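Local coordinates for MHC class I protein (Ginglymostoma cirratum, PDB 6LUP) that probably presents peptides to T cells as the heavy chain of a shark class I histocompatibility molecule, paired with beta-2-microglobulin and holding a nine-residue peptide, at residues Lys125-Trp130 / Phe150-Lys155. Numbering follows the deposited sequence.
Sequences KDKMVW and FNQGTK
Each wall of a class I peptide groove is a helical stretch lying on an antiparallel sheet, and here Lys125-Trp130, the turn leading into the edge strand, meets Phe150-Lys155 of such a helix, 148-172. From Lys125 to Lys127 the backbone curls with helical torsions (Lys125 at -70°/-33°) but forms no regular helix. The CA of Lys125 lies 6.9 Å from the CA of Lys155; Lys125 O is 3.2 Å from Lys155 NZ, and Lys125 CG is 4.3 Å from Lys155 CG. Asp126 and Lys127 turn away. At Met128 the backbone switches to left-handed values (phi 55°, psi 48°), and with Val129 opposite Asp124 this makes a G1 beta bulge, leading from strand 118-124 into edge strand 129-131. Met128, its CA 7.2 Å from that of Asn151, points at the helix in an all-m rotamer: CE rests 3.3 Å from Asn151 O and 3.7 Å from Asn151 CB, while CG lies 3.6 Å from Lys155 NZ. This is the alpha-2 half of the platform, where helix 148-172 walls the groove above the eight-stranded floor. Val129, extended, points away from Phe150-Lys155, and its side chain touches Lys141 and Asp145 of helix 135-146. Trp130 (chi1 m, chi2 90°) points back at helix 148-172, and its NE1 donates a 2.6 Å hydrogen bond to OD1 of Asn151, itself in m, whose ND2 is hydrogen-bonded to Trp144 O. Trp130 CZ2 comes within 3.4 Å of Phe150 CE2; the rings are near parallel (12°) but slid apart, centroids 5.7 Å from each other. Phe150, in t, also packs on a basic side chain of the bound peptide.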
loop_
_atom_site.group_PDB
_atom_site.type_symbol
_atom_site.label_atom_id
_atom_site.label_comp_id
_atom_site.label_asym_id
_atom_site.label_seq_id
_atom_site.Cartn_x
_atom_site.Cartn_y
_atom_site.Cartn_z
ATOM N N LYS A 125 -13.844 -14.368 -14.016
ATOM C CA LYS A 125 -15.186 -13.795 -14.061
ATOM C C LYS A 125 -15.890 -14.089 -15.387
ATOM O O LYS A 125 -17.110 -14.261 -15.420
ATOM C CB LYS A 125 -15.119 -12.283 -13.805
ATOM C CG LYS A 125 -16.429 -11.645 -13.357
ATOM C CD LYS A 125 -16.296 -10.138 -13.155
ATOM C CE LYS A 125 -16.206 -9.386 -14.479
ATOM N NZ LYS A 125 -16.285 -7.905 -14.310
ATOM N N ASP A 126 -15.121 -14.154 -16.472
ATOM C CA ASP A 126 -15.679 -14.383 -17.811
ATOM C C ASP A 126 -16.163 -15.816 -18.003
ATOM O O ASP A 126 -17.277 -16.037 -18.476
ATOM C CB ASP A 126 -14.671 -13.995 -18.900
ATOM C CG ASP A 126 -14.250 -12.531 -18.818
ATOM O OD1 ASP A 126 -14.884 -11.757 -18.058
ATOM O OD2 ASP A 126 -13.281 -12.153 -19.514
ATOM N N LYS A 127 -15.327 -16.779 -17.622
ATOM C CA LYS A 127 -15.688 -18.195 -17.667
ATOM C C LYS A 127 -16.560 -18.600 -16.480
ATOM O O LYS A 127 -17.213 -19.641 -16.515
ATOM C CB LYS A 127 -14.429 -19.068 -17.689
ATOM C CG LYS A 127 -13.564 -18.926 -18.932
ATOM C CD LYS A 127 -14.168 -19.641 -20.132
ATOM C CE LYS A 127 -13.237 -19.586 -21.332
ATOM N NZ LYS A 127 -13.873 -20.138 -22.563
ATOM N N MET A 128 -16.560 -17.765 -15.440
ATOM C CA MET A 128 -17.218 -18.057 -14.156
ATOM C C MET A 128 -16.748 -19.374 -13.539
ATOM O O MET A 128 -17.550 -20.201 -13.097
ATOM C CB MET A 128 -18.747 -17.973 -14.255
ATOM C CG MET A 128 -19.290 -16.552 -14.199
ATOM S SD MET A 128 -18.623 -15.562 -12.839
ATOM C CE MET A 128 -19.187 -16.485 -11.411
ATOM N N VAL A 129 -15.430 -19.540 -13.512
ATOM C CA VAL A 129 -14.788 -20.721 -12.945
ATOM C C VAL A 129 -13.618 -20.270 -12.064
ATOM O O VAL A 129 -13.000 -19.232 -12.321
ATOM C CB VAL A 129 -14.347 -21.711 -14.063
ATOM C CG1 VAL A 129 -13.118 -21.207 -14.814
ATOM C CG2 VAL A 129 -14.108 -23.106 -13.510
ATOM N N TRP A 130 -13.337 -21.034 -11.014
ATOM C CA TRP A 130 -12.214 -20.737 -10.128
ATOM C C TRP A 130 -10.940 -21.410 -10.620
ATOM O O TRP A 130 -10.964 -22.564 -11.050
ATOM C CB TRP A 130 -12.523 -21.176 -8.698
ATOM C CG TRP A 130 -13.654 -20.414 -8.081
ATOM C CD1 TRP A 130 -14.978 -20.739 -8.127
ATOM C CD2 TRP A 130 -13.564 -19.195 -7.328
ATOM N NE1 TRP A 130 -15.721 -19.802 -7.448
ATOM C CE2 TRP A 130 -14.880 -18.842 -6.949
ATOM C CE3 TRP A 130 -12.503 -18.369 -6.934
ATOM C CZ2 TRP A 130 -15.162 -17.696 -6.196
ATOM C CZ3 TRP A 130 -12.786 -17.227 -6.183
ATOM C CH2 TRP A 130 -14.104 -16.905 -5.824
ATOM N N PHE A 150 -23.008 -18.845 -4.484
ATOM C CA PHE A 150 -21.748 -18.198 -4.137
ATOM C C PHE A 150 -21.172 -17.475 -5.352
ATOM O O PHE A 150 -20.864 -16.281 -5.279
ATOM C CB PHE A 150 -20.756 -19.226 -3.582
ATOM C CG PHE A 150 -19.406 -18.656 -3.226
ATOM C CD1 PHE A 150 -19.276 -17.662 -2.254
ATOM C CD2 PHE A 150 -18.254 -19.139 -3.839
ATOM C CE1 PHE A 150 -18.028 -17.148 -1.918
ATOM C CE2 PHE A 150 -17.003 -18.634 -3.506
ATOM C CZ PHE A 150 -16.890 -17.636 -2.546
ATOM N N ASN A 151 -21.063 -18.199 -6.466
ATOM C CA ASN A 151 -20.456 -17.684 -7.698
ATOM C C ASN A 151 -21.175 -16.478 -8.286
ATOM O O ASN A 151 -20.550 -15.450 -8.558
ATOM C CB ASN A 151 -20.349 -18.790 -8.756
ATOM C CG ASN A 151 -19.291 -19.825 -8.423
ATOM O OD1 ASN A 151 -18.345 -19.555 -7.684
ATOM N ND2 ASN A 151 -19.448 -21.023 -8.970
ATOM N N GLN A 152 -22.484 -16.608 -8.478
ATOM C CA GLN A 152 -23.290 -15.525 -9.028
ATOM C C GLN A 152 -23.336 -14.336 -8.077
ATOM O O GLN A 152 -23.318 -13.184 -8.514
ATOM C CB GLN A 152 -24.700 -16.013 -9.373
ATOM C CG GLN A 152 -24.774 -16.830 -10.655
ATOM C CD GLN A 152 -24.216 -16.089 -11.864
ATOM O OE1 GLN A 152 -24.691 -15.009 -12.228
ATOM N NE2 GLN A 152 -23.201 -16.674 -12.496
ATOM N N GLY A 153 -23.378 -14.629 -6.779
ATOM C CA GLY A 153 -23.345 -13.603 -5.740
ATOM C C GLY A 153 -22.076 -12.772 -5.794
ATOM O O GLY A 153 -22.130 -11.543 -5.859
ATOM N N THR A 154 -20.934 -13.456 -5.773
ATOM C CA THR A 154 -19.628 -12.813 -5.891
ATOM C C THR A 154 -19.553 -11.959 -7.162
ATOM O O THR A 154 -19.073 -10.822 -7.133
ATOM C CB THR A 154 -18.506 -13.867 -5.896
ATOM O OG1 THR A 154 -18.580 -14.643 -4.696
ATOM C CG2 THR A 154 -17.135 -13.214 -5.994
ATOM N N LYS A 155 -20.046 -12.515 -8.268
ATOM C CA LYS A 155 -20.071 -11.818 -9.545
ATOM C C LYS A 155 -20.958 -10.583 -9.462
ATOM O O LYS A 155 -20.608 -9.530 -9.998
ATOM C CB LYS A 155 -20.560 -12.754 -10.647
ATOM C CG LYS A 155 -20.498 -12.182 -12.055
ATOM C CD LYS A 155 -21.387 -12.995 -12.982
ATOM C CE LYS A 155 -21.292 -12.537 -14.429
ATOM N NZ LYS A 155 -20.141 -13.158 -15.137
#